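Beta-porphyranase (Bacteroides plebeius, PDB 4AWD) hydrolyses the beta-D-galactopyranose-(1->4)-alpha-L-galactopyranose-6-sulfate linkages of the red-algal polysaccharide porphyran, releasing mostly a sulfated disaccharide. Local coordinates at residues 243-248 against 253-258; 193-198 against 289-294; 75-80 against 108-113; 209-214 against 269-274; 88-91 against 96-99. All coordinates share one frame; numbering follows the deposited sequence.

Contact 1: 243-248 against 253-258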
# COMPACT_ATOMS: atom_id res chain seq x y z
N TYR A 243 3.90 3.15 9.93
CA TYR A 243 3.45 3.97 8.80
C TYR A 243 1.93 3.99 8.78
O TYR A 243 1.28 2.96 8.59
CB TYR A 243 3.99 3.45 7.46
CG TYR A 243 5.50 3.33 7.40
CD1 TYR A 243 6.29 4.41 7.02
CD2 TYR A 243 6.14 2.12 7.73
CE1 TYR A 243 7.66 4.32 6.95
CE2 TYR A 243 7.53 2.01 7.68
CZ TYR A 243 8.29 3.12 7.29
OH TYR A 243 9.66 3.04 7.23
N GLY A 244 1.36 5.16 9.00
CA GLY A 244 -0.05 5.28 9.26
C GLY A 244 -0.75 6.41 8.57
O GLY A 244 -0.16 7.45 8.24
N CYS A 245 -2.03 6.20 8.34
CA CYS A 245 -2.85 7.19 7.72
C CYS A 245 -4.10 7.40 8.56
O CYS A 245 -4.74 6.42 8.99
CB CYS A 245 -3.29 6.68 6.36
SG CYS A 245 -4.28 7.87 5.55
N TRP A 246 -4.45 8.66 8.79
CA TRP A 246 -5.78 9.01 9.24
C TRP A 246 -6.56 9.47 8.02
O TRP A 246 -6.40 10.60 7.55
CB TRP A 246 -5.76 10.10 10.31
CG TRP A 246 -7.13 10.43 10.86
CD1 TRP A 246 -8.35 9.98 10.39
CD2 TRP A 246 -7.43 11.29 11.97
NE1 TRP A 246 -9.37 10.50 11.15
CE2 TRP A 246 -8.84 11.31 12.12
CE3 TRP A 246 -6.64 12.04 12.85
CZ2 TRP A 246 -9.47 12.06 13.12
CZ3 TRP A 246 -7.27 12.78 13.85
CH2 TRP A 246 -8.68 12.78 13.97
N TRP A 247 -7.40 8.60 7.50
CA TRP A 247 -8.24 8.96 6.36
C TRP A 247 -9.45 9.69 6.96
O TRP A 247 -10.40 9.07 7.41
CB TRP A 247 -8.60 7.71 5.57
CG TRP A 247 -9.41 7.93 4.32
CD1 TRP A 247 -9.80 9.14 3.78
CD2 TRP A 247 -9.92 6.92 3.45
NE1 TRP A 247 -10.52 8.92 2.63
CE2 TRP A 247 -10.62 7.57 2.41
CE3 TRP A 247 -9.87 5.51 3.45
CZ2 TRP A 247 -11.24 6.88 1.38
CZ3 TRP A 247 -10.49 4.82 2.42
CH2 TRP A 247 -11.17 5.50 1.40
N VAL A 248 -9.36 11.02 7.00
CA VAL A 248 -10.28 11.83 7.81
C VAL A 248 -11.66 11.96 7.19
O VAL A 248 -12.67 11.80 7.88
CB VAL A 248 -9.73 13.26 8.06
CG1 VAL A 248 -10.75 14.09 8.89
CG2 VAL A 248 -8.38 13.20 8.74
N VAL A 253 -6.52 13.30 3.94
CA VAL A 253 -5.80 12.16 4.48
C VAL A 253 -4.53 12.68 5.13
O VAL A 253 -3.90 13.59 4.60
CB VAL A 253 -5.45 11.13 3.38
CG1 VAL A 253 -4.97 9.86 4.02
CG2 VAL A 253 -6.68 10.81 2.51
N LYS A 254 -4.19 12.15 6.31
CA LYS A 254 -3.06 12.66 7.10
C LYS A 254 -2.10 11.52 7.49
O LYS A 254 -2.53 10.49 8.01
CB LYS A 254 -3.56 13.37 8.37
CG LYS A 254 -4.55 14.50 8.10
CD LYS A 254 -4.88 15.35 9.35
CE LYS A 254 -5.71 16.58 8.96
NZ LYS A 254 -6.17 17.43 10.13
N PHE A 255 -0.81 11.73 7.28
CA PHE A 255 0.15 10.63 7.41
C PHE A 255 1.05 10.69 8.64
O PHE A 255 1.49 11.77 9.07
CB PHE A 255 0.97 10.48 6.13
CG PHE A 255 0.12 10.25 4.92
CD1 PHE A 255 -0.30 8.97 4.61
CD2 PHE A 255 -0.29 11.32 4.12
CE1 PHE A 255 -1.12 8.74 3.50
CE2 PHE A 255 -1.10 11.10 3.01
CZ PHE A 255 -1.52 9.80 2.69
N TYR A 256 1.31 9.52 9.22
CA TYR A 256 2.06 9.41 10.46
C TYR A 256 3.22 8.43 10.33
O TYR A 256 3.08 7.33 9.81
CB TYR A 256 1.14 9.00 11.62
CG TYR A 256 0.10 10.05 11.93
CD1 TYR A 256 -1.03 10.22 11.10
CD2 TYR A 256 0.23 10.88 13.04
CE1 TYR A 256 -1.97 11.18 11.37
CE2 TYR A 256 -0.73 11.87 13.32
CZ TYR A 256 -1.82 12.00 12.48
OH TYR A 256 -2.77 12.97 12.75
N TYR A 257 4.38 8.88 10.79
CA TYR A 257 5.55 8.04 10.85
C TYR A 257 5.91 7.91 12.31
O TYR A 257 6.04 8.91 12.98
CB TYR A 257 6.71 8.69 10.08
CG TYR A 257 8.00 7.93 10.17
CD1 TYR A 257 8.10 6.62 9.68
CD2 TYR A 257 9.14 8.50 10.74
CE1 TYR A 257 9.27 5.92 9.75
CE2 TYR A 257 10.33 7.80 10.82
CZ TYR A 257 10.39 6.51 10.31
OH TYR A 257 11.57 5.79 10.36
N ASP A 258 6.06 6.68 12.79
CA ASP A 258 6.33 6.41 14.21
C ASP A 258 5.44 7.23 15.19
O ASP A 258 5.89 7.69 16.24
CB ASP A 258 7.84 6.55 14.50
CG ASP A 258 8.67 5.38 13.96
OD1 ASP A 258 8.09 4.31 13.63
OD2 ASP A 258 9.91 5.51 13.89
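Two strands of a beta hairpin, 241-249 and 252-257, pair here within the beta-sandwich of this family 16 glycoside hydrolase. Gly244 and Tyr256 form one antiparallel hydrogen-bonded pair, with Tyr256 N 2.7 Å from Gly244 O and Gly244 N 2.9 Å from Tyr256 O. Trp246 and Lys254 form the next, and Trp246 N reaches Lys254 O at 2.8 Å. Tyr243, Cys245, Trp247, Val253, Phe255 and Tyr257 share one face. There the Tyr243 and Tyr257 side chains run alongside each other, and their rings meet obliquely, planes at 43° and Tyr243 CE1 3.6 Å from Tyr257 CE1. Tyr257 CG is anti to its backbone N (chi1 176°) and Tyr243 CG to its carbonyl carbon, which brings the rings together. Trp247 CD1 meets Val253 CG2 at 3.8 Å. On the other face, Tyr256 runs alongside Trp246. Its OH lies in the indole plane at the edge, 4.0 Å from Trp246 CE3. Strand 168-182 packs on the face with Cys245 and Phe255; Leu177 and Ile179 touch them. Tyr257 OH is hydrogen-bonded to Asp234. Backbone bonds thus hold Gly244 to Tyr256 and Trp246 to Lys254, while the Cys245 and Phe255 side is apolar toward strand 168-182.

Contact 2: 193-198 against 289-294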
# COMPACT_ATOMS: atom_id res chain seq x y z
N ASN A 193 19.39 14.13 -12.00
CA ASN A 193 18.11 14.21 -11.26
C ASN A 193 17.97 13.07 -10.23
O ASN A 193 17.26 12.09 -10.48
CB ASN A 193 16.91 14.23 -12.23
CG ASN A 193 15.56 14.40 -11.51
OD1 ASN A 193 14.55 13.84 -11.94
ND2 ASN A 193 15.55 15.18 -10.42
N PRO A 194 18.64 13.21 -9.08
CA PRO A 194 18.73 12.18 -8.05
C PRO A 194 17.55 12.20 -7.07
O PRO A 194 17.77 12.07 -5.86
CB PRO A 194 20.04 12.53 -7.34
CG PRO A 194 20.13 14.00 -7.43
CD PRO A 194 19.54 14.34 -8.77
N TRP A 195 16.34 12.33 -7.61
CA TRP A 195 15.09 12.44 -6.83
C TRP A 195 14.89 11.26 -5.88
O TRP A 195 14.36 11.42 -4.78
CB TRP A 195 13.88 12.59 -7.77
CG TRP A 195 13.57 11.33 -8.54
CD1 TRP A 195 14.05 10.99 -9.77
CD2 TRP A 195 12.75 10.24 -8.11
NE1 TRP A 195 13.58 9.75 -10.13
CE2 TRP A 195 12.77 9.27 -9.14
CE3 TRP A 195 11.99 9.99 -6.96
CZ2 TRP A 195 12.08 8.05 -9.05
CZ3 TRP A 195 11.29 8.77 -6.87
CH2 TRP A 195 11.34 7.83 -7.91
N ASN A 196 15.32 10.07 -6.31
CA ASN A 196 15.12 8.84 -5.54
C ASN A 196 16.34 8.46 -4.69
O ASN A 196 16.37 7.37 -4.13
CB ASN A 196 14.79 7.69 -6.49
CG ASN A 196 15.89 7.42 -7.47
OD1 ASN A 196 16.55 8.35 -7.96
ND2 ASN A 196 16.13 6.14 -7.77
N LYS A 197 17.32 9.36 -4.61
CA LYS A 197 18.58 9.11 -3.89
C LYS A 197 18.39 8.63 -2.45
O LYS A 197 19.14 7.77 -1.97
CB LYS A 197 19.43 10.38 -3.89
CG LYS A 197 20.87 10.21 -3.44
CD LYS A 197 21.64 11.54 -3.57
CE LYS A 197 22.91 11.54 -2.72
NZ LYS A 197 23.74 10.34 -3.03
N THR A 198 17.40 9.19 -1.77
CA THR A 198 17.14 8.91 -0.36
C THR A 198 15.75 8.30 -0.16
O THR A 198 15.16 8.42 0.93
CB THR A 198 17.15 10.22 0.44
OG1 THR A 198 16.31 11.17 -0.25
CG2 THR A 198 18.57 10.77 0.59
N TYR A 289 9.69 -1.67 -9.90
CA TYR A 289 9.37 -0.37 -10.53
C TYR A 289 10.21 -0.14 -11.79
O TYR A 289 11.39 -0.50 -11.81
CB TYR A 289 9.73 0.78 -9.61
CG TYR A 289 8.93 0.93 -8.34
CD1 TYR A 289 7.57 1.27 -8.37
CD2 TYR A 289 9.55 0.79 -7.10
CE1 TYR A 289 6.85 1.43 -7.20
CE2 TYR A 289 8.84 0.95 -5.93
CZ TYR A 289 7.50 1.27 -5.98
OH TYR A 289 6.81 1.43 -4.79
N ASP A 290 9.62 0.49 -12.81
CA ASP A 290 10.32 0.75 -14.08
C ASP A 290 11.47 1.74 -13.91
O ASP A 290 12.41 1.76 -14.71
CB ASP A 290 9.36 1.29 -15.14
CG ASP A 290 8.29 0.29 -15.52
OD1 ASP A 290 8.46 -0.92 -15.21
OD2 ASP A 290 7.28 0.72 -16.15
N TRP A 291 11.39 2.56 -12.87
CA TRP A 291 12.42 3.57 -12.62
C TRP A 291 13.57 3.03 -11.79
O TRP A 291 14.52 3.75 -11.49
CB TRP A 291 11.83 4.83 -12.01
CG TRP A 291 10.91 4.61 -10.85
CD1 TRP A 291 9.55 4.59 -10.88
CD2 TRP A 291 11.28 4.40 -9.47
NE1 TRP A 291 9.04 4.38 -9.62
CE2 TRP A 291 10.08 4.27 -8.74
CE3 TRP A 291 12.50 4.33 -8.79
CZ2 TRP A 291 10.07 4.05 -7.34
CZ3 TRP A 291 12.49 4.10 -7.41
CH2 TRP A 291 11.29 3.97 -6.70
N GLU A 292 13.50 1.75 -11.43
CA GLU A 292 14.61 1.06 -10.77
C GLU A 292 14.85 -0.27 -11.47
O GLU A 292 14.43 -1.33 -11.00
CB GLU A 292 14.35 0.86 -9.26
CG GLU A 292 15.46 0.17 -8.46
CD GLU A 292 16.86 0.74 -8.70
OE1 GLU A 292 17.54 0.27 -9.64
OE2 GLU A 292 17.32 1.62 -7.92
N LYS A 293 15.54 -0.20 -12.61
CA LYS A 293 15.75 -1.36 -13.45
C LYS A 293 16.83 -2.31 -12.94
O LYS A 293 17.03 -3.37 -13.53
CB LYS A 293 16.02 -0.93 -14.90
N GLN A 294 17.52 -1.96 -11.86
CA GLN A 294 18.44 -2.92 -11.23
C GLN A 294 17.69 -3.77 -10.21
O GLN A 294 17.92 -3.67 -8.98
CB GLN A 294 19.68 -2.24 -10.64
CG GLN A 294 20.46 -1.47 -11.69
CD GLN A 294 21.73 -0.86 -11.15
OE1 GLN A 294 22.48 -1.51 -10.41
NE2 GLN A 294 21.99 0.40 -11.53
O HOH W 1 15.61 3.36 -6.49
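Trp195 drives the edge of its indole into the face of Trp291. The six-membered rings form an edge-to-face pair with centroids 4.9 Å apart and planes at 68°. CH2 of Trp195 stands over the centre of the Trp291 ring, and its CZ2 lies 3.8 Å from Trp291 CE3. Trp291 CG sits between its backbone N and carbonyl carbon (chi1 48°), which turns the indole toward the other loop. Tyr289 CB lies against the opposite face of Trp291, toward the rim. Each loop bends in a type I beta turn, Pro194 to Lys197 and Tyr289 to Glu292. They follow strands 168-182 and 281-285 and meet beside the probable catalytic cleft. Tyr289 OH is hydrogen-bonded to Glu181, the probable proton donor. Trp199 adds edge-to-face contacts to both tryptophans. The Asn196 amide stands nearly upright to the Trp291 ring, planes 87° apart, with Asn196 ND2 4.2 Å from Trp291 CE3. A water bridges the loops, accepting from Asn196 ND2 at 3.1 Å and donating to Glu292 OE2 at 2.8 Å. It lies at the edge of the Trp291 ring, in plane. Asn196 ND2 also donates to Ser188 O, and Glu292 OE2 accepts from the backbone N of Arg187 and Ser188.

Contact 3: 75-80 against 108-113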
# COMPACT_ATOMS: atom_id res chain seq x y z
N TRP A 75 -4.75 -7.38 -8.49
CA TRP A 75 -3.57 -7.16 -9.28
C TRP A 75 -2.94 -8.54 -9.47
O TRP A 75 -2.15 -9.00 -8.64
CB TRP A 75 -2.63 -6.21 -8.55
CG TRP A 75 -1.53 -5.66 -9.39
CD1 TRP A 75 -1.25 -5.96 -10.69
CD2 TRP A 75 -0.51 -4.74 -8.96
NE1 TRP A 75 -0.14 -5.28 -11.11
CE2 TRP A 75 0.34 -4.52 -10.08
CE3 TRP A 75 -0.23 -4.07 -7.76
CZ2 TRP A 75 1.45 -3.66 -10.02
CZ3 TRP A 75 0.87 -3.22 -7.70
CH2 TRP A 75 1.70 -3.03 -8.84
N THR A 76 -3.32 -9.18 -10.56
CA THR A 76 -3.05 -10.60 -10.80
C THR A 76 -1.66 -10.82 -11.41
O THR A 76 -0.95 -11.78 -11.08
CB THR A 76 -4.15 -11.16 -11.73
OG1 THR A 76 -5.32 -11.41 -10.96
CG2 THR A 76 -3.72 -12.46 -12.39
N ASN A 77 -1.29 -9.92 -12.32
CA ASN A 77 0.01 -9.96 -12.97
C ASN A 77 0.80 -8.71 -12.64
O ASN A 77 0.38 -7.59 -12.95
CB ASN A 77 -0.16 -10.15 -14.48
CG ASN A 77 -0.88 -11.43 -14.82
OD1 ASN A 77 -0.33 -12.53 -14.66
ND2 ASN A 77 -2.12 -11.31 -15.27
N GLY A 78 1.95 -8.90 -11.98
CA GLY A 78 2.76 -7.76 -11.50
C GLY A 78 3.32 -6.88 -12.61
O GLY A 78 3.04 -7.09 -13.79
N ARG A 79 4.11 -5.89 -12.22
CA ARG A 79 4.83 -5.04 -13.16
C ARG A 79 6.08 -5.79 -13.55
O ARG A 79 6.92 -6.08 -12.70
CB ARG A 79 5.20 -3.70 -12.49
CG ARG A 79 5.75 -2.63 -13.48
CD ARG A 79 5.89 -1.24 -12.86
NE ARG A 79 4.63 -0.73 -12.31
CZ ARG A 79 4.34 -0.69 -11.00
NH1 ARG A 79 5.20 -1.13 -10.09
NH2 ARG A 79 3.16 -0.23 -10.61
N PRO A 80 6.22 -6.13 -14.85
CA PRO A 80 7.41 -6.90 -15.25
C PRO A 80 8.69 -6.19 -14.78
O PRO A 80 8.77 -4.97 -14.86
CB PRO A 80 7.31 -6.95 -16.78
CG PRO A 80 5.86 -6.69 -17.09
CD PRO A 80 5.30 -5.86 -15.97
N GLY A 108 5.04 -15.98 -18.53
CA GLY A 108 4.22 -14.95 -19.17
C GLY A 108 3.09 -14.53 -18.23
O GLY A 108 3.29 -14.48 -17.00
N LEU A 109 1.91 -14.24 -18.78
CA LEU A 109 0.75 -13.85 -17.98
C LEU A 109 0.00 -15.05 -17.38
O LEU A 109 -0.03 -16.12 -17.97
CB LEU A 109 -0.24 -13.02 -18.81
CG LEU A 109 0.21 -11.68 -19.41
CD1 LEU A 109 -0.64 -11.32 -20.63
CD2 LEU A 109 0.17 -10.59 -18.37
N ASP A 110 -0.57 -14.86 -16.19
CA ASP A 110 -1.43 -15.85 -15.56
C ASP A 110 -0.83 -17.25 -15.41
O ASP A 110 -1.51 -18.25 -15.67
CB ASP A 110 -2.77 -15.94 -16.32
CG ASP A 110 -3.41 -14.59 -16.52
OD1 ASP A 110 -3.39 -13.79 -15.56
OD2 ASP A 110 -3.94 -14.32 -17.62
N GLY A 111 0.43 -17.32 -14.98
CA GLY A 111 1.08 -18.62 -14.68
C GLY A 111 1.63 -19.41 -15.86
O GLY A 111 2.27 -20.45 -15.68
N LYS A 112 1.38 -18.92 -17.07
CA LYS A 112 1.85 -19.55 -18.31
C LYS A 112 3.37 -19.37 -18.48
O LYS A 112 3.95 -18.39 -18.00
CB LYS A 112 1.14 -18.93 -19.52
CG LYS A 112 -0.37 -19.17 -19.60
CD LYS A 112 -0.89 -18.58 -20.91
CE LYS A 112 -2.40 -18.79 -21.10
NZ LYS A 112 -3.20 -17.56 -20.75
N PRO A 113 4.03 -20.31 -19.18
CA PRO A 113 5.43 -20.07 -19.55
C PRO A 113 5.55 -18.86 -20.49
O PRO A 113 4.64 -18.58 -21.28
CB PRO A 113 5.87 -21.38 -20.23
CG PRO A 113 4.61 -22.06 -20.62
CD PRO A 113 3.57 -21.65 -19.60
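Asn77 presents its side-chain amide to Asp110 and uses both ends of it. Asn77 OD1 accepts from Asp110 N at 2.8 Å, in a nearly straight bond of 170°. Asn77 ND2 donates to Asp110 OD1, also at 2.8 Å. That carboxylate oxygen lies close to the amide plane, but the donor meets it from above the carboxylate plane. The amide and carboxylate planes are 51° apart. Two bonds to one residue fix the rotation of the Asn77 amide. Asn77 CG is anti to its carbonyl carbon (chi1 -60°), which carries the amide toward Asp110. Leu109 adds an apolar touch, with CD2 3.8 Å from Asn77 CG. Thr76 CG2 comes within 3.5 Å of Asp110 OD1, and the Thr76 side chain crosses that of Asp110 at about a right angle. The contact is at the surface, yet the 75-80 loop also carries Trp75 and Arg79, probable substrate-binding residues by analogy with relatives. Arg79 makes a salt bridge with Glu287, another probable substrate-binding residue. One loop runs between strands 68-69 and 82-84. The other connects strands 95-107 and 117-126. Tyr117, at the start of strand 117-126, packs on Asn77, and its OH is hydrogen-bonded to Gly78 O.

Contact 4: 209-214 against 269-274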
# COMPACT_ATOMS: atom_id res chain seq x y z
N TYR A 209 -6.50 9.87 -7.74
CA TYR A 209 -7.82 9.75 -8.31
C TYR A 209 -7.63 9.33 -9.76
O TYR A 209 -7.14 10.13 -10.57
CB TYR A 209 -8.60 11.07 -8.21
CG TYR A 209 -10.05 10.95 -8.63
CD1 TYR A 209 -10.42 11.12 -9.95
CD2 TYR A 209 -11.04 10.66 -7.70
CE1 TYR A 209 -11.75 11.02 -10.35
CE2 TYR A 209 -12.38 10.54 -8.10
CZ TYR A 209 -12.72 10.73 -9.42
OH TYR A 209 -14.03 10.62 -9.85
N TRP A 210 -7.98 8.10 -10.09
CA TRP A 210 -7.79 7.60 -11.45
C TRP A 210 -8.98 7.97 -12.31
O TRP A 210 -10.12 7.70 -11.94
CB TRP A 210 -7.60 6.07 -11.46
CG TRP A 210 -6.32 5.66 -10.86
CD1 TRP A 210 -6.12 5.24 -9.57
CD2 TRP A 210 -5.03 5.63 -11.49
NE1 TRP A 210 -4.79 4.95 -9.37
CE2 TRP A 210 -4.10 5.19 -10.53
CE3 TRP A 210 -4.58 5.93 -12.78
CZ2 TRP A 210 -2.73 5.02 -10.81
CZ3 TRP A 210 -3.22 5.77 -13.07
CH2 TRP A 210 -2.32 5.32 -12.08
N TYR A 211 -8.72 8.58 -13.46
CA TYR A 211 -9.80 8.97 -14.37
C TYR A 211 -9.51 8.60 -15.81
O TYR A 211 -8.38 8.76 -16.30
CB TYR A 211 -10.08 10.47 -14.27
CG TYR A 211 -11.23 10.92 -15.16
CD1 TYR A 211 -12.55 10.77 -14.74
CD2 TYR A 211 -10.99 11.50 -16.40
CE1 TYR A 211 -13.62 11.19 -15.53
CE2 TYR A 211 -12.05 11.93 -17.21
CZ TYR A 211 -13.36 11.77 -16.77
OH TYR A 211 -14.42 12.19 -17.56
N GLN A 212 -10.56 8.12 -16.49
CA GLN A 212 -10.45 7.70 -17.87
C GLN A 212 -11.78 7.81 -18.61
O GLN A 212 -12.82 7.39 -18.11
CB GLN A 212 -9.96 6.26 -17.93
CG GLN A 212 -9.63 5.78 -19.34
CD GLN A 212 -9.19 4.35 -19.36
OE1 GLN A 212 -9.45 3.59 -18.42
NE2 GLN A 212 -8.53 3.96 -20.44
N GLU A 213 -11.72 8.38 -19.81
CA GLU A 213 -12.85 8.41 -20.74
C GLU A 213 -12.60 7.35 -21.80
O GLU A 213 -11.44 7.10 -22.18
CB GLU A 213 -12.98 9.79 -21.37
CG GLU A 213 -13.41 10.86 -20.38
CD GLU A 213 -13.37 12.28 -20.94
OE1 GLU A 213 -13.05 12.45 -22.14
OE2 GLU A 213 -13.66 13.22 -20.17
N GLN A 214 -13.67 6.71 -22.26
CA GLN A 214 -13.55 5.62 -23.24
C GLN A 214 -12.88 6.09 -24.54
O GLN A 214 -13.33 7.06 -25.17
CB GLN A 214 -14.90 4.97 -23.52
CG GLN A 214 -14.79 3.61 -24.22
CD GLN A 214 -16.01 2.75 -23.98
OE1 GLN A 214 -17.12 3.27 -23.87
NE2 GLN A 214 -15.81 1.43 -23.90
N THR A 269 -9.63 17.60 -6.51
CA THR A 269 -11.06 17.79 -6.72
C THR A 269 -11.36 18.06 -8.19
O THR A 269 -12.46 18.55 -8.54
CB THR A 269 -11.61 18.93 -5.87
OG1 THR A 269 -10.85 20.13 -6.14
CG2 THR A 269 -11.52 18.59 -4.40
N LYS A 270 -10.41 17.72 -9.06
CA LYS A 270 -10.55 17.97 -10.48
C LYS A 270 -11.86 17.40 -11.02
O LYS A 270 -12.61 18.10 -11.71
CB LYS A 270 -9.37 17.40 -11.28
CG LYS A 270 -9.28 17.93 -12.71
CD LYS A 270 -8.00 17.47 -13.40
CE LYS A 270 -8.02 17.82 -14.88
NZ LYS A 270 -6.80 17.34 -15.57
N TYR A 271 -12.16 16.16 -10.67
CA TYR A 271 -13.31 15.48 -11.26
C TYR A 271 -14.52 15.34 -10.35
O TYR A 271 -15.61 15.04 -10.82
CB TYR A 271 -12.89 14.12 -11.83
CG TYR A 271 -11.82 14.20 -12.91
CD1 TYR A 271 -12.15 14.53 -14.22
CD2 TYR A 271 -10.49 13.94 -12.61
CE1 TYR A 271 -11.17 14.61 -15.21
CE2 TYR A 271 -9.50 14.00 -13.59
CZ TYR A 271 -9.85 14.34 -14.89
OH TYR A 271 -8.88 14.40 -15.87
N THR A 272 -14.33 15.58 -9.05
CA THR A 272 -15.40 15.56 -8.05
C THR A 272 -14.98 16.31 -6.80
O THR A 272 -13.81 16.30 -6.43
CB THR A 272 -15.81 14.12 -7.65
OG1 THR A 272 -16.57 14.15 -6.44
CG2 THR A 272 -14.57 13.23 -7.46
N ASP A 273 -15.95 16.96 -6.15
CA ASP A 273 -15.73 17.70 -4.92
C ASP A 273 -15.38 16.77 -3.77
O ASP A 273 -14.80 17.20 -2.77
CB ASP A 273 -16.98 18.52 -4.55
CG ASP A 273 -17.24 19.69 -5.53
OD1 ASP A 273 -16.27 20.37 -5.96
OD2 ASP A 273 -18.43 19.93 -5.87
N THR A 274 -15.75 15.49 -3.90
CA THR A 274 -15.59 14.50 -2.85
C THR A 274 -14.83 13.26 -3.36
O THR A 274 -15.39 12.16 -3.38
CB THR A 274 -16.96 14.07 -2.28
OG1 THR A 274 -17.79 13.61 -3.35
CG2 THR A 274 -17.65 15.24 -1.56
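Tyr211 and Tyr271 form an offset stack, with ring centroids 3.9 Å apart and planes at 15°. Tyr211 CG is anti to its backbone N (chi1 -178°), which lays its ring over Tyr271, with CG above the centre. Tyr271 CE1 sits over the Tyr211 face toward its rim, 3.3 Å from Tyr211 CD2. Tyr211 CB adds a CH-pi contact over the same face of Tyr271. The two side chains cross at about a right angle. Tyr209 completes an aromatic cluster. Its ring meets Tyr271 rim to rim, and its CE1 is 3.6 Å from Tyr271 CB. On the other side of the ring, Tyr209 CE2 touches CG2 of Thr272 at 3.5 Å. In the next shell, Tyr211 OH donates to Glu213 OE2, which accepts on its anti lone pair at 2.9 Å and ties down the far end of that ring. Lys270 CG lies over the opposite face of Tyr271. Thr272 OG1 accepts from Thr274 N at 3.0 Å in an ST turn. Trp210 points away from this loop, and its NE1 is hydrogen-bonded to Glu176, the probable nucleophile. Strand 204-213 runs between strands 168-182 and 219-221, and the loop after strand 260-265 packs against its tyrosine-bearing side.

Contact 5: 88-91 against 96-99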
# COMPACT_ATOMS: atom_id res chain seq x y z
N ASN A 88 4.88 -16.97 -1.74
CA ASN A 88 5.81 -15.96 -1.22
C ASN A 88 5.30 -15.23 0.02
O ASN A 88 5.99 -14.36 0.56
CB ASN A 88 6.16 -14.93 -2.30
CG ASN A 88 7.06 -15.49 -3.39
OD1 ASN A 88 6.73 -16.49 -4.04
ND2 ASN A 88 8.19 -14.85 -3.59
N VAL A 89 4.08 -15.59 0.43
CA VAL A 89 3.41 -14.97 1.56
C VAL A 89 3.30 -15.99 2.68
O VAL A 89 2.72 -17.07 2.50
CB VAL A 89 2.01 -14.47 1.17
CG1 VAL A 89 1.31 -13.83 2.37
CG2 VAL A 89 2.10 -13.48 0.03
N SER A 90 3.87 -15.67 3.83
CA SER A 90 3.71 -16.52 4.99
C SER A 90 3.51 -15.67 6.25
O SER A 90 3.62 -14.44 6.21
CB SER A 90 4.92 -17.45 5.13
OG SER A 90 6.10 -16.71 5.40
N VAL A 91 3.19 -16.35 7.35
CA VAL A 91 3.10 -15.74 8.66
C VAL A 91 3.96 -16.60 9.59
O VAL A 91 3.70 -17.79 9.76
CB VAL A 91 1.64 -15.72 9.19
CG1 VAL A 91 1.61 -15.37 10.68
CG2 VAL A 91 0.79 -14.76 8.39
N LEU A 96 3.77 -11.01 9.27
CA LEU A 96 3.46 -11.32 7.90
C LEU A 96 4.77 -11.16 7.13
O LEU A 96 5.46 -10.14 7.27
CB LEU A 96 2.40 -10.36 7.35
CG LEU A 96 2.13 -10.45 5.84
CD1 LEU A 96 1.45 -11.78 5.46
CD2 LEU A 96 1.31 -9.26 5.37
N ARG A 97 5.12 -12.17 6.35
CA ARG A 97 6.35 -12.17 5.56
C ARG A 97 6.00 -12.23 4.11
O ARG A 97 5.34 -13.18 3.67
CB ARG A 97 7.19 -13.40 5.86
CG ARG A 97 7.90 -13.38 7.18
CD ARG A 97 8.30 -14.79 7.50
NE ARG A 97 9.17 -14.87 8.67
CZ ARG A 97 9.96 -15.92 8.90
NH1 ARG A 97 9.97 -16.95 8.04
NH2 ARG A 97 10.75 -15.94 9.97
N ILE A 98 6.45 -11.23 3.36
CA ILE A 98 6.37 -11.30 1.91
C ILE A 98 7.79 -11.36 1.35
O ILE A 98 8.51 -10.37 1.39
CB ILE A 98 5.60 -10.12 1.26
CG1 ILE A 98 4.19 -9.95 1.89
CG2 ILE A 98 5.48 -10.36 -0.24
CD1 ILE A 98 3.39 -8.72 1.38
N ILE A 99 8.18 -12.54 0.86
CA ILE A 99 9.55 -12.76 0.40
C ILE A 99 9.63 -12.61 -1.11
O ILE A 99 8.69 -12.98 -1.83
CB ILE A 99 10.13 -14.14 0.91
CG1 ILE A 99 11.65 -14.21 0.71
CG2 ILE A 99 9.38 -15.35 0.29
CD1 ILE A 99 12.34 -15.47 1.32
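Leu96 CD1 packs against both valines of the facing strand, 3.7 Å from Val89 CG1 and 4.2 Å from Val91 CG2. The strands, 89-92 and 95-107, form an antiparallel beta hairpin of the GH16 beta-sandwich. Ile98 shares the apolar face with these three residues. Leu96 CG is anti to the backbone N (chi1 172°), which lets its end lean toward the partner strand. Beyond the hairpin, Ile284 touches Leu96 and Ile98, Val124 touches Val89 and Ile98, and Leu63 touches Val91. Strand 308-321 is bonded along the far edge of strand 95-107, through Tyr311 to Leu96 and Thr309 to Ile98. Ser90 and Arg97 occupy the other face as a hydrogen-bonded pair. Arg97 N reaches Ser90 O at 2.7 Å, and Ser90 N reaches Arg97 O at 2.9 Å. Ser90 OG rests against the aliphatic part of Arg97, 3.5 Å from its CB, while the extended arginine leads away. Asn88, just before the strand, adds one more backbone bond, accepting from Ile99 N. Its amide makes a second link and is also bonded to Thr101 OG1. Asn88 ND2 lies 2.6 Å from Ile99 O, which is close to the amide plane, but the donor stands above the carbonyl plane.

Overall arrangement
Contacts 2 and 3 lie beside the probable substrate cleft and meet directly: Asp290 OD1 of contact 2 lies 3.5 Å from Arg79 CD of contact 3. The Trp291 side chain of contact 2 is about 6 Å from that of Glu181, the probable proton donor. Trp247 of contact 1 is about 9 Å from Glu176, the probable nucleophile, and Tyr209 of contact 4 about 8 Å, side chain to side chain. The calcium ion is about 8 Å from the Val91 side chain of contact 5. The centre of contact 5 is about 35 Å from that of contact 4, on the opposite side of the chain's centre. Along the chain, contact 1 is nested within contact 4, and contact 4 within contact 2.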